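Local coordinates for fructose-bisphosphate aldolase (Slackia heliotrinireducens, PDB 4MOZ), which belongs to the DeoC/LacD family of aldolases and folds as a closed eight-stranded beta/alpha (TIM) barrel, at residues N104-L109 against P117-L122; I4-V9 against T22-Y27; L278-R283 against A303-E308; D207-N212 against A231-T236. All coordinates share one frame; numbering follows the deposited sequence.

Overall arrangement
The four contacts spread from the ends of a TIM barrel to its outer helices. Interaction 4 belongs to the barrel wall, in the beta-alpha-beta unit of strands 208-210 and 237-240. Interaction 2, built on helix 20-30 ahead of the first strand, touches it directly: Tyr23 OH lies 2.5 Å from Asp207 OD1, a probable hydrogen bond, and Tyr27 OH packs on Phe208 CZ at 3.6 Å. Interaction 1 follows strand 99-102 at its C-terminal end, the end where TIM barrels generally carry their active sites; its centre is 32 Å from that of interaction 2, across the chain's centre. Interaction 3 pairs the two C-terminal helices, nearest atoms about 17 Å from interaction 4.

Interaction 1: residues N104-L109 against P117-L122; sequences NSKTNL and PYSPQL
The carboxamide of Asn104 meets Ser119 at its edge: Asn104 ND2 donates to Ser119 O at 3.0 Å, and this acceptor lies close to the amide plane. The bond is fairly straight at 162°, but the donor stands well above the carbonyl plane of Ser119. A second flat group, the Tyr118 ring, has Pro120 N above one face, toward the rim. Asn104 OD1 accepts from Thr144 N, so both ends of the amide are engaged and its rotation is fixed.

Ser119 OG, anti to the backbone N (chi1 175°), turns into the same corner. It comes within 3.0 Å of Ser105 N, yet the angle is too poor for a hydrogen bond. One beta bridge, Asn104 with Gln121, joins the two otherwise irregular backbones. Beside it Asn104 CA makes a CA-H...O contact with Pro120 O at 3.3 Å, while Pro120 CD lies 3.2 Å from Ser105 O. On the apolar side Leu122 CD1 reaches Ser105 CB at 3.9 Å. Lys106 lies alongside Pro117, its CE 3.7 Å from Pro117 CB. A bend at chi4 (76°) swings Lys106 NZ round to Thr107 O at 3.1 Å, so the lysine packs with its methylenes and ties its amine back to the backbone of its own loop.

Both segments belong to the long loop between strand 99-102 and helix 125-132 of the TIM barrel. Helix 44-47 touches Ser105 and helix 152-168 packs on Tyr118, while Glu152 of the second subunit accepts from Thr107 OG1, so this loop also reaches the subunit interface.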
loop_
_atom_site.group_PDB
_atom_site.type_symbol
_atom_site.label_atom_id
_atom_site.label_comp_id
_atom_site.label_asym_id
_atom_site.label_seq_id
_atom_site.Cartn_x
_atom_site.Cartn_y
_atom_site.Cartn_z
ATOM N N ASN C 104 -17.536 -2.800 -5.530
ATOM C CA ASN C 104 -16.552 -3.837 -5.814
ATOM C C ASN C 104 -17.103 -4.950 -6.699
ATOM O O ASN C 104 -18.315 -5.120 -6.797
ATOM C CB ASN C 104 -15.915 -4.380 -4.521
ATOM C CG ASN C 104 -16.888 -5.139 -3.629
ATOM O OD1 ASN C 104 -18.113 -5.013 -3.737
ATOM N ND2 ASN C 104 -16.333 -5.927 -2.716
ATOM N N SER C 105 -16.208 -5.674 -7.363
ATOM C CA SER C 105 -16.565 -6.827 -8.184
ATOM C C SER C 105 -15.343 -7.705 -8.420
ATOM O O SER C 105 -14.215 -7.225 -8.377
ATOM C CB SER C 105 -17.136 -6.384 -9.537
ATOM O OG SER C 105 -18.450 -5.865 -9.400
ATOM N N LYS C 106 -15.584 -8.988 -8.680
ATOM C CA LYS C 106 -14.540 -9.928 -9.084
ATOM C C LYS C 106 -15.145 -10.921 -10.068
ATOM O O LYS C 106 -16.370 -11.007 -10.177
ATOM C CB LYS C 106 -13.960 -10.658 -7.867
ATOM C CG LYS C 106 -14.919 -11.619 -7.182
ATOM C CD LYS C 106 -14.166 -12.622 -6.319
ATOM C CE LYS C 106 -15.076 -13.737 -5.830
ATOM N NZ LYS C 106 -15.374 -14.736 -6.895
ATOM N N THR C 107 -14.302 -11.660 -10.786
ATOM C CA THR C 107 -14.796 -12.749 -11.638
ATOM C C THR C 107 -14.819 -14.060 -10.849
ATOM O O THR C 107 -14.250 -14.141 -9.758
ATOM C CB THR C 107 -13.971 -12.923 -12.935
ATOM O OG1 THR C 107 -12.727 -13.577 -12.644
ATOM C CG2 THR C 107 -13.719 -11.574 -13.613
ATOM N N ASN C 108 -15.487 -15.070 -11.402
ATOM C CA ASN C 108 -15.553 -16.394 -10.788
ATOM C C ASN C 108 -14.548 -17.379 -11.393
ATOM O O ASN C 108 -14.712 -18.594 -11.268
ATOM C CB ASN C 108 -16.979 -16.965 -10.875
ATOM C CG ASN C 108 -17.456 -17.158 -12.310
ATOM O OD1 ASN C 108 -16.939 -16.545 -13.248
ATOM N ND2 ASN C 108 -18.465 -18.006 -12.485
ATOM N N LEU C 109 -13.514 -16.854 -12.049
ATOM C CA LEU C 109 -12.509 -17.701 -12.702
ATOM C C LEU C 109 -11.606 -18.415 -11.701
ATOM O O LEU C 109 -11.269 -19.584 -11.887
ATOM C CB LEU C 109 -11.679 -16.898 -13.708
ATOM C CG LEU C 109 -12.405 -16.475 -14.994
ATOM C CD1 LEU C 109 -11.670 -15.335 -15.681
ATOM C CD2 LEU C 109 -12.586 -17.650 -15.945
ATOM N N PRO C 117 -11.501 -15.931 -1.936
ATOM C CA PRO C 117 -11.968 -14.817 -2.765
ATOM C C PRO C 117 -11.608 -13.433 -2.224
ATOM O O PRO C 117 -11.534 -13.229 -1.005
ATOM C CB PRO C 117 -13.489 -14.994 -2.765
ATOM C CG PRO C 117 -13.781 -15.651 -1.454
ATOM C CD PRO C 117 -12.601 -16.543 -1.162
ATOM N N TYR C 118 -11.380 -12.506 -3.151
ATOM C CA TYR C 118 -11.246 -11.095 -2.839
ATOM C C TYR C 118 -11.908 -10.264 -3.943
ATOM O O TYR C 118 -11.605 -10.429 -5.127
ATOM C CB TYR C 118 -9.771 -10.704 -2.660
ATOM C CG TYR C 118 -9.534 -9.204 -2.583
ATOM C CD1 TYR C 118 -10.321 -8.392 -1.763
ATOM C CD2 TYR C 118 -8.513 -8.600 -3.315
ATOM C CE1 TYR C 118 -10.114 -7.025 -1.694
ATOM C CE2 TYR C 118 -8.292 -7.226 -3.247
ATOM C CZ TYR C 118 -9.099 -6.445 -2.436
ATOM O OH TYR C 118 -8.900 -5.083 -2.353
ATOM N N SER C 119 -12.826 -9.390 -3.542
ATOM C CA SER C 119 -13.470 -8.455 -4.466
ATOM C C SER C 119 -13.062 -7.020 -4.110
ATOM O O SER C 119 -13.456 -6.506 -3.061
ATOM C CB SER C 119 -14.990 -8.643 -4.445
ATOM O OG SER C 119 -15.646 -7.673 -5.238
ATOM N N PRO C 120 -12.252 -6.378 -4.975
ATOM C CA PRO C 120 -11.656 -5.079 -4.673
ATOM C C PRO C 120 -12.557 -3.896 -5.017
ATOM O O PRO C 120 -13.270 -3.934 -6.023
ATOM C CB PRO C 120 -10.440 -5.054 -5.594
ATOM C CG PRO C 120 -10.902 -5.790 -6.805
ATOM C CD PRO C 120 -11.804 -6.884 -6.290
ATOM N N GLN C 121 -12.509 -2.848 -4.196
ATOM C CA GLN C 121 -13.153 -1.594 -4.553
ATOM C C GLN C 121 -12.580 -1.140 -5.893
ATOM O O GLN C 121 -11.369 -1.090 -6.070
ATOM C CB GLN C 121 -12.928 -0.533 -3.483
ATOM C CG GLN C 121 -13.708 0.746 -3.746
ATOM C CD GLN C 121 -13.661 1.715 -2.582
ATOM O OE1 GLN C 121 -13.521 1.307 -1.426
ATOM N NE2 GLN C 121 -13.789 3.007 -2.879
ATOM N N LEU C 122 -13.463 -0.833 -6.835
ATOM C CA LEU C 122 -13.068 -0.602 -8.223
ATOM C C LEU C 122 -12.626 0.826 -8.504
ATOM O O LEU C 122 -11.933 1.070 -9.481
ATOM C CB LEU C 122 -14.202 -1.007 -9.168
ATOM C CG LEU C 122 -14.640 -2.472 -9.087
ATOM C CD1 LEU C 122 -15.912 -2.713 -9.895
ATOM C CD2 LEU C 122 -13.526 -3.417 -9.527
#

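Interaction 2: residues I4-V9 against T22-Y27; sequences ITRDQV and TYIDNY
A short 3-10 turn at residues 6-8 rests against helix 20-30, with Arg6 and Ile24 the nearest pair at 6.5 Å between CA atoms. The arrangement packs an N-terminal arm onto the helix that precedes the first strand of the TIM barrel.

At the outer margin of the contact Arg6 crosses over the helix. Its guanidinium lies flat on Ile24, whose CG2 sits 3.5 Å from Arg6 CZ over the centre of one face. The arginine chain bends at chi3 (69°), which turns NE in close to the same methyl. The far end of the group forms a salt bridge in which two nitrogens grip a single carboxylate oxygen: Arg6 NH1 reaches Asp25 OD1 at 2.7 Å and Arg6 NH2 reaches it at 3.0 Å. The oxygen lies near the guanidinium plane, but the carboxylate is turned steeply, 64°, against it. NH1 meets OD1 nearly along the C-O bond, and NH2 approaches from above the carboxylate plane. Glu21 gives NH2 a second acidic partner, so the positive charge is probably well balanced.

The rest of the contact is apolar and centres on the buried Val9. This residue sits among three helix residues, with Val9 CG2 4.2 Å from Ile24 CG2 and Val9 CG1 4.0 Å from Tyr23 CE2. Ile4 comes to the edge of the Tyr27 ring, Ile4 CD1 lying 4.3 Å from Tyr27 CE1. Met28, one residue further along the helix, packs on both Ile4 and Val9. Over the face of the Tyr27 ring stands Val9 CG1, in a CH-pi contact 4.3 Å from the centroid and 26° off the normal.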
loop_
_atom_site.group_PDB
_atom_site.type_symbol
_atom_site.label_atom_id
_atom_site.label_comp_id
_atom_site.label_asym_id
_atom_site.label_seq_id
_atom_site.Cartn_x
_atom_site.Cartn_y
_atom_site.Cartn_z
ATOM N N ILE C 4 -44.241 4.286 4.875
ATOM C CA ILE C 4 -43.609 5.079 5.923
ATOM C C ILE C 4 -43.582 6.544 5.487
ATOM O O ILE C 4 -43.635 6.847 4.293
ATOM C CB ILE C 4 -42.174 4.591 6.240
ATOM C CG1 ILE C 4 -41.303 4.578 4.975
ATOM C CG2 ILE C 4 -42.206 3.211 6.889
ATOM C CD1 ILE C 4 -39.812 4.678 5.233
ATOM N N THR C 5 -43.524 7.446 6.458
ATOM C CA THR C 5 -43.336 8.866 6.178
ATOM C C THR C 5 -41.865 9.220 6.395
ATOM O O THR C 5 -41.105 8.416 6.945
ATOM C CB THR C 5 -44.210 9.744 7.091
ATOM O OG1 THR C 5 -43.933 9.429 8.463
ATOM C CG2 THR C 5 -45.692 9.509 6.809
ATOM N N ARG C 6 -41.469 10.416 5.964
ATOM C CA ARG C 6 -40.097 10.887 6.140
ATOM C C ARG C 6 -39.657 10.835 7.602
ATOM O O ARG C 6 -38.560 10.362 7.901
ATOM C CB ARG C 6 -39.934 12.304 5.595
ATOM C CG ARG C 6 -40.046 12.409 4.085
ATOM C CD ARG C 6 -39.802 13.835 3.623
ATOM N NE ARG C 6 -38.411 14.259 3.804
ATOM C CZ ARG C 6 -37.441 14.069 2.911
ATOM N NH1 ARG C 6 -37.694 13.448 1.765
ATOM N NH2 ARG C 6 -36.210 14.495 3.167
ATOM N N ASP C 7 -40.526 11.296 8.502
ATOM C CA ASP C 7 -40.249 11.318 9.944
ATOM C C ASP C 7 -39.993 9.938 10.555
ATOM O O ASP C 7 -39.377 9.829 11.613
ATOM C CB ASP C 7 -41.389 12.014 10.698
ATOM C CG ASP C 7 -41.448 13.512 10.424
ATOM O OD1 ASP C 7 -40.831 13.986 9.445
ATOM O OD2 ASP C 7 -42.124 14.225 11.194
ATOM N N GLN C 8 -40.471 8.891 9.890
ATOM C CA GLN C 8 -40.290 7.520 10.373
ATOM C C GLN C 8 -38.945 6.893 9.996
ATOM O O GLN C 8 -38.597 5.822 10.500
ATOM C CB GLN C 8 -41.424 6.633 9.877
ATOM C CG GLN C 8 -42.745 6.860 10.587
ATOM C CD GLN C 8 -43.830 5.969 10.036
ATOM O OE1 GLN C 8 -44.388 6.242 8.978
ATOM N NE2 GLN C 8 -44.127 4.888 10.745
ATOM N N VAL C 9 -38.206 7.545 9.102
ATOM C CA VAL C 9 -36.860 7.102 8.730
ATOM C C VAL C 9 -35.903 7.385 9.892
ATOM O O VAL C 9 -35.736 8.534 10.301
ATOM C CB VAL C 9 -36.352 7.807 7.444
ATOM C CG1 VAL C 9 -34.918 7.405 7.125
ATOM C CG2 VAL C 9 -37.260 7.506 6.260
ATOM N N THR C 22 -30.945 14.710 2.284
ATOM C CA THR C 22 -30.510 13.869 1.173
ATOM C C THR C 22 -30.615 12.386 1.535
ATOM O O THR C 22 -31.087 11.581 0.728
ATOM C CB THR C 22 -29.067 14.207 0.746
ATOM O OG1 THR C 22 -28.983 15.601 0.435
ATOM C CG2 THR C 22 -28.656 13.407 -0.483
ATOM N N TYR C 23 -30.189 12.032 2.748
ATOM C CA TYR C 23 -30.255 10.646 3.206
ATOM C C TYR C 23 -31.689 10.142 3.241
ATOM O O TYR C 23 -31.966 9.012 2.830
ATOM C CB TYR C 23 -29.625 10.481 4.589
ATOM C CG TYR C 23 -29.770 9.080 5.140
ATOM C CD1 TYR C 23 -28.889 8.068 4.759
ATOM C CD2 TYR C 23 -30.797 8.757 6.029
ATOM C CE1 TYR C 23 -29.016 6.781 5.256
ATOM C CE2 TYR C 23 -30.936 7.467 6.528
ATOM C CZ TYR C 23 -30.040 6.487 6.138
ATOM O OH TYR C 23 -30.160 5.206 6.621
ATOM N N ILE C 24 -32.589 10.980 3.752
ATOM C CA ILE C 24 -34.001 10.632 3.824
ATOM C C ILE C 24 -34.571 10.529 2.410
ATOM O O ILE C 24 -35.252 9.556 2.092
ATOM C CB ILE C 24 -34.800 11.623 4.705
ATOM C CG1 ILE C 24 -34.266 11.596 6.147
ATOM C CG2 ILE C 24 -36.288 11.283 4.683
ATOM C CD1 ILE C 24 -34.652 12.796 6.988
ATOM N N ASP C 25 -34.263 11.512 1.562
ATOM C CA ASP C 25 -34.642 11.456 0.150
ATOM C C ASP C 25 -34.276 10.099 -0.448
ATOM O O ASP C 25 -35.100 9.454 -1.094
ATOM C CB ASP C 25 -33.954 12.566 -0.652
ATOM C CG ASP C 25 -34.524 13.949 -0.376
ATOM O OD1 ASP C 25 -35.583 14.069 0.275
ATOM O OD2 ASP C 25 -33.897 14.932 -0.820
ATOM N N ASN C 26 -33.042 9.666 -0.206
ATOM C CA ASN C 26 -32.518 8.436 -0.802
ATOM C C ASN C 26 -33.110 7.168 -0.201
ATOM O O ASN C 26 -33.344 6.184 -0.911
ATOM C CB ASN C 26 -30.989 8.412 -0.737
ATOM C CG ASN C 26 -30.352 9.402 -1.700
ATOM O OD1 ASN C 26 -30.837 9.602 -2.818
ATOM N ND2 ASN C 26 -29.254 10.021 -1.274
ATOM N N TYR C 27 -33.355 7.199 1.106
ATOM C CA TYR C 27 -33.996 6.084 1.787
ATOM C C TYR C 27 -35.443 5.914 1.307
ATOM O O TYR C 27 -35.899 4.791 1.076
ATOM C CB TYR C 27 -33.959 6.292 3.297
ATOM C CG TYR C 27 -34.186 5.025 4.080
ATOM C CD1 TYR C 27 -35.475 4.569 4.355
ATOM C CD2 TYR C 27 -33.107 4.281 4.555
ATOM C CE1 TYR C 27 -35.679 3.402 5.079
ATOM C CE2 TYR C 27 -33.300 3.118 5.277
ATOM C CZ TYR C 27 -34.584 2.684 5.536
ATOM O OH TYR C 27 -34.772 1.527 6.251
#

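Interaction 3: residues L278-R283 against A303-E308; sequences LDEAVR and AVFNGE
Arg283, in the early part of helix 278-294, comes to the C-terminal end of helix 298-305 at Phe305, the two CA atoms 4.9 Å apart. That second helix closes in a Schellman motif: Gly307 leaves helical geometry with a positive phi of 82°, while Gly307 N returns to Val304 O and Glu308 N bonds to Ala303 O at 2.8 Å.

The side chain of Arg283 provides the polar link. Its chain is bent at chi3 (-51°), which places NE toward the helix end, and Arg283 NE donates to Phe305 O at 2.8 Å with an angle of 154°. The acceptor lies almost exactly in the guanidinium plane, whereas the donor is tilted from the plane of the carbonyl. Because this oxygen belongs to the last turn of a helix, the arginine charge probably interacts favourably with the helix dipole. Just before the guanidinium, Arg283 CD lies 3.6 Å from Gly307 CA, so the aliphatic part of the arginine packs on the glycine of the cap. Glu280 CA stands above one guanidinium face, toward the rim.

Phe305 reaches back over the first helix. Phe305 CE1 is 4.0 Å from Glu280 CG, and Phe305 CZ is equally far from Glu280 OE2, with carboxylate and ring nearly perpendicular; the acid itself is held by a salt bridge to Arg276. One residue earlier in helix 298-305, Val304 CG1 approaches Arg283 O at 4.1 Å.

Phe305 also packs on Leu284 and Ala287, so the short helix 298-305 folds back on helix 278-294 after the last barrel strand. Ala281 on the longer helix touches Ile71 of helix 66-74.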
loop_
_atom_site.group_PDB
_atom_site.type_symbol
_atom_site.label_atom_id
_atom_site.label_comp_id
_atom_site.label_asym_id
_atom_site.label_seq_id
_atom_site.Cartn_x
_atom_site.Cartn_y
_atom_site.Cartn_z
ATOM N N LEU C 278 -38.202 -9.726 -22.039
ATOM C CA LEU C 278 -38.524 -8.411 -21.479
ATOM C C LEU C 278 -39.908 -8.368 -20.817
ATOM O O LEU C 278 -40.029 -7.940 -19.668
ATOM C CB LEU C 278 -38.367 -7.307 -22.539
ATOM C CG LEU C 278 -38.640 -5.847 -22.140
ATOM C CD1 LEU C 278 -37.772 -5.396 -20.969
ATOM C CD2 LEU C 278 -38.459 -4.915 -23.332
ATOM N N ASP C 279 -40.936 -8.836 -21.525
ATOM C CA ASP C 279 -42.307 -8.816 -20.998
ATOM C C ASP C 279 -42.454 -9.609 -19.694
ATOM O O ASP C 279 -42.996 -9.096 -18.712
ATOM C CB ASP C 279 -43.314 -9.307 -22.048
ATOM C CG ASP C 279 -43.502 -8.319 -23.198
ATOM O OD1 ASP C 279 -43.238 -7.106 -23.025
ATOM O OD2 ASP C 279 -43.922 -8.763 -24.289
ATOM N N GLU C 280 -41.954 -10.844 -19.691
ATOM C CA GLU C 280 -42.041 -11.728 -18.527
ATOM C C GLU C 280 -41.209 -11.207 -17.356
ATOM O O GLU C 280 -41.637 -11.279 -16.204
ATOM C CB GLU C 280 -41.610 -13.150 -18.899
ATOM C CG GLU C 280 -41.876 -14.187 -17.817
ATOM C CD GLU C 280 -41.523 -15.595 -18.250
ATOM O OE1 GLU C 280 -41.892 -15.993 -19.373
ATOM O OE2 GLU C 280 -40.880 -16.316 -17.466
ATOM N N ALA C 281 -40.023 -10.687 -17.671
ATOM C CA ALA C 281 -39.116 -10.103 -16.690
ATOM C C ALA C 281 -39.785 -8.944 -15.970
ATOM O O ALA C 281 -39.786 -8.892 -14.736
ATOM C CB ALA C 281 -37.836 -9.637 -17.368
ATOM N N VAL C 282 -40.353 -8.027 -16.754
ATOM C CA VAL C 282 -41.121 -6.897 -16.235
ATOM C C VAL C 282 -42.245 -7.382 -15.306
ATOM O O VAL C 282 -42.406 -6.869 -14.195
ATOM C CB VAL C 282 -41.665 -6.017 -17.386
ATOM C CG1 VAL C 282 -42.766 -5.084 -16.911
ATOM C CG2 VAL C 282 -40.540 -5.212 -18.016
ATOM N N ARG C 283 -42.993 -8.390 -15.747
ATOM C CA ARG C 283 -44.076 -8.954 -14.934
ATOM C C ARG C 283 -43.589 -9.562 -13.615
ATOM O O ARG C 283 -44.287 -9.476 -12.604
ATOM C CB ARG C 283 -44.897 -9.984 -15.720
ATOM C CG ARG C 283 -45.759 -9.383 -16.825
ATOM C CD ARG C 283 -46.860 -10.333 -17.282
ATOM N NE ARG C 283 -46.358 -11.665 -17.620
ATOM C CZ ARG C 283 -45.943 -12.034 -18.829
ATOM N NH1 ARG C 283 -45.960 -11.173 -19.841
ATOM N NH2 ARG C 283 -45.508 -13.272 -19.027
ATOM N N ALA C 303 -50.818 -13.840 -9.927
ATOM C CA ALA C 303 -51.711 -13.297 -10.953
ATOM C C ALA C 303 -51.063 -12.141 -11.711
ATOM O O ALA C 303 -51.269 -11.992 -12.921
ATOM C CB ALA C 303 -53.031 -12.854 -10.339
ATOM N N VAL C 304 -50.285 -11.327 -10.994
ATOM C CA VAL C 304 -49.511 -10.250 -11.609
ATOM C C VAL C 304 -48.414 -10.835 -12.505
ATOM O O VAL C 304 -48.239 -10.398 -13.645
ATOM C CB VAL C 304 -48.899 -9.294 -10.558
ATOM C CG1 VAL C 304 -47.955 -8.299 -11.218
ATOM C CG2 VAL C 304 -49.993 -8.555 -9.801
ATOM N N PHE C 305 -47.693 -11.831 -11.995
ATOM C CA PHE C 305 -46.665 -12.505 -12.783
ATOM C C PHE C 305 -47.242 -13.090 -14.074
ATOM O O PHE C 305 -46.629 -12.975 -15.142
ATOM C CB PHE C 305 -45.970 -13.610 -11.977
ATOM C CG PHE C 305 -45.094 -14.504 -12.816
ATOM C CD1 PHE C 305 -43.854 -14.060 -13.273
ATOM C CD2 PHE C 305 -45.516 -15.783 -13.169
ATOM C CE1 PHE C 305 -43.051 -14.878 -14.058
ATOM C CE2 PHE C 305 -44.719 -16.605 -13.955
ATOM C CZ PHE C 305 -43.485 -16.153 -14.400
ATOM N N ASN C 306 -48.415 -13.714 -13.960
ATOM C CA ASN C 306 -49.068 -14.365 -15.094
ATOM C C ASN C 306 -49.783 -13.402 -16.046
ATOM O O ASN C 306 -50.342 -13.823 -17.056
ATOM C CB ASN C 306 -50.025 -15.458 -14.602
ATOM C CG ASN C 306 -49.295 -16.704 -14.130
ATOM O OD1 ASN C 306 -48.335 -17.151 -14.759
ATOM N ND2 ASN C 306 -49.753 -17.277 -13.023
ATOM N N GLY C 307 -49.763 -12.111 -15.723
ATOM C CA GLY C 307 -50.330 -11.085 -16.599
ATOM C C GLY C 307 -51.831 -10.918 -16.479
ATOM O O GLY C 307 -52.441 -10.193 -17.267
ATOM N N GLU C 308 -52.422 -11.584 -15.488
ATOM C CA GLU C 308 -53.856 -11.497 -15.229
ATOM C C GLU C 308 -54.240 -10.135 -14.651
ATOM O O GLU C 308 -55.343 -9.647 -14.886
ATOM C CB GLU C 308 -54.302 -12.627 -14.295
ATOM C CG GLU C 308 -54.224 -14.010 -14.929
ATOM C CD GLU C 308 -54.154 -15.143 -13.915
ATOM O OE1 GLU C 308 -54.628 -14.969 -12.770
ATOM O OE2 GLU C 308 -53.624 -16.219 -14.271
#

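Interaction 4: residues D207-N212 against A231-T236; sequences DFVKVN and AAAGRT
Val209 and Thr236 meet through methyl groups set by their first torsions: Val209 CG1 lies between the backbone N and the carbonyl carbon (chi1 53°), and Thr236 CG2 is anti to its own backbone N. The side chains cross at about a right angle, with Val209 CG1 3.8 Å from Thr236 CG2. Thr236 CG2 also lies over the strand backbone, 3.7 Å from Phe208 C. Val209 CG1 also touches Ala233 CB at 4.2 Å.

A type II' turn from Ala233 to Thr236, with Gly234 at positive phi, leads from helix 222-232 toward the next strand; Thr236 N closes it on Ala233 O at 2.8 Å. No direct hydrogen bond joins the segments. Instead one water donates to Asp207 O at 2.8 Å and to Arg235 O at 3.3 Å, while Thr236 OG1 is paired with Ala206 O.

The contact lies within the beta-alpha-beta unit of strand 208-210, helix 222-232 and strand 237-240. Val209 shares backbone hydrogen bonding with Gly237, and helix 191-204 packs on Val209, Ala233 and Thr236. Asp207, whose OD1 is also hydrogen-bonded to Tyr23 OH, and Arg235 form salt bridges to Arg89 and Asp93 of the third subunit, respectively, tying this end of the barrel to a neighbour.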
loop_
_atom_site.group_PDB
_atom_site.type_symbol
_atom_site.label_atom_id
_atom_site.label_comp_id
_atom_site.label_asym_id
_atom_site.label_seq_id
_atom_site.Cartn_x
_atom_site.Cartn_y
_atom_site.Cartn_z
ATOM N N ASP C 207 -27.059 0.191 5.995
ATOM C CA ASP C 207 -28.501 0.383 6.036
ATOM C C ASP C 207 -29.240 -0.922 5.762
ATOM O O ASP C 207 -30.286 -1.192 6.362
ATOM C CB ASP C 207 -28.904 1.446 5.025
ATOM C CG ASP C 207 -28.280 2.780 5.329
ATOM O OD1 ASP C 207 -28.531 3.313 6.433
ATOM O OD2 ASP C 207 -27.511 3.278 4.486
ATOM N N PHE C 208 -28.688 -1.720 4.849
ATOM C CA PHE C 208 -29.235 -3.023 4.499
ATOM C C PHE C 208 -28.121 -4.046 4.344
ATOM O O PHE C 208 -26.993 -3.695 3.989
ATOM C CB PHE C 208 -30.051 -2.948 3.200
ATOM C CG PHE C 208 -31.289 -2.106 3.310
ATOM C CD1 PHE C 208 -32.468 -2.640 3.821
ATOM C CD2 PHE C 208 -31.277 -0.773 2.906
ATOM C CE1 PHE C 208 -33.609 -1.860 3.933
ATOM C CE2 PHE C 208 -32.417 0.009 3.010
ATOM C CZ PHE C 208 -33.584 -0.535 3.522
ATOM N N VAL C 209 -28.443 -5.305 4.620
ATOM C CA VAL C 209 -27.511 -6.409 4.432
ATOM C C VAL C 209 -28.165 -7.500 3.587
ATOM O O VAL C 209 -29.283 -7.937 3.876
ATOM C CB VAL C 209 -26.985 -6.980 5.776
ATOM C CG1 VAL C 209 -28.122 -7.363 6.717
ATOM C CG2 VAL C 209 -26.053 -8.165 5.541
ATOM N N LYS C 210 -27.470 -7.913 2.531
ATOM C CA LYS C 210 -27.929 -9.002 1.683
ATOM C C LYS C 210 -27.175 -10.278 2.041
ATOM O O LYS C 210 -25.953 -10.314 1.983
ATOM C CB LYS C 210 -27.778 -8.625 0.195
ATOM C CG LYS C 210 -27.658 -9.770 -0.804
ATOM C CD LYS C 210 -28.817 -10.753 -0.807
ATOM C CE LYS C 210 -28.635 -11.768 -1.931
ATOM N NZ LYS C 210 -28.858 -13.174 -1.505
ATOM N N VAL C 211 -27.920 -11.307 2.428
ATOM C CA VAL C 211 -27.348 -12.606 2.793
ATOM C C VAL C 211 -28.009 -13.718 1.985
ATOM O O VAL C 211 -29.051 -13.508 1.372
ATOM C CB VAL C 211 -27.519 -12.921 4.304
ATOM C CG1 VAL C 211 -26.707 -11.960 5.166
ATOM C CG2 VAL C 211 -28.990 -12.903 4.707
ATOM N N ASN C 212 -27.398 -14.896 1.981
ATOM C CA ASN C 212 -28.041 -16.091 1.458
ATOM C C ASN C 212 -29.120 -16.568 2.421
ATOM O O ASN C 212 -29.011 -16.333 3.632
ATOM C CB ASN C 212 -27.021 -17.210 1.278
ATOM C CG ASN C 212 -26.153 -17.014 0.059
ATOM O OD1 ASN C 212 -26.644 -16.655 -1.012
ATOM N ND2 ASN C 212 -24.853 -17.253 0.214
ATOM N N ALA C 231 -32.876 -10.579 13.430
ATOM C CA ALA C 231 -32.743 -10.069 14.788
ATOM C C ALA C 231 -31.319 -9.572 15.035
ATOM O O ALA C 231 -31.132 -8.466 15.548
ATOM C CB ALA C 231 -33.138 -11.133 15.804
ATOM N N ALA C 232 -30.328 -10.379 14.641
ATOM C CA ALA C 232 -28.908 -10.034 14.800
ATOM C C ALA C 232 -28.514 -8.746 14.071
ATOM O O ALA C 232 -27.670 -7.989 14.552
ATOM C CB ALA C 232 -28.028 -11.187 14.347
ATOM N N ALA C 233 -29.138 -8.505 12.920
ATOM C CA ALA C 233 -28.893 -7.298 12.124
ATOM C C ALA C 233 -29.471 -6.019 12.745
ATOM O O ALA C 233 -29.146 -4.916 12.308
ATOM C CB ALA C 233 -29.414 -7.492 10.707
ATOM N N GLY C 234 -30.325 -6.169 13.760
ATOM C CA GLY C 234 -30.885 -5.028 14.493
ATOM C C GLY C 234 -31.503 -3.971 13.595
ATOM O O GLY C 234 -32.409 -4.264 12.813
ATOM N N ARG C 235 -30.997 -2.742 13.692
ATOM C CA ARG C 235 -31.505 -1.632 12.882
ATOM C C ARG C 235 -30.976 -1.593 11.445
ATOM O O ARG C 235 -31.235 -0.637 10.714
ATOM C CB ARG C 235 -31.263 -0.296 13.581
ATOM C CG ARG C 235 -32.228 -0.023 14.720
ATOM C CD ARG C 235 -31.939 1.321 15.346
ATOM N NE ARG C 235 -32.835 1.569 16.469
ATOM C CZ ARG C 235 -32.849 2.682 17.195
ATOM N NH1 ARG C 235 -33.714 2.801 18.194
ATOM N NH2 ARG C 235 -32.005 3.674 16.927
ATOM N N THR C 236 -30.225 -2.621 11.053
ATOM C CA THR C 236 -29.854 -2.827 9.652
ATOM C C THR C 236 -30.879 -3.788 9.051
ATOM O O THR C 236 -31.087 -4.885 9.572
ATOM C CB THR C 236 -28.416 -3.391 9.510
ATOM O OG1 THR C 236 -27.470 -2.403 9.931
ATOM C CG2 THR C 236 -28.102 -3.786 8.066
HETATM O O HOH W 1 -32.094 0.396 7.723
#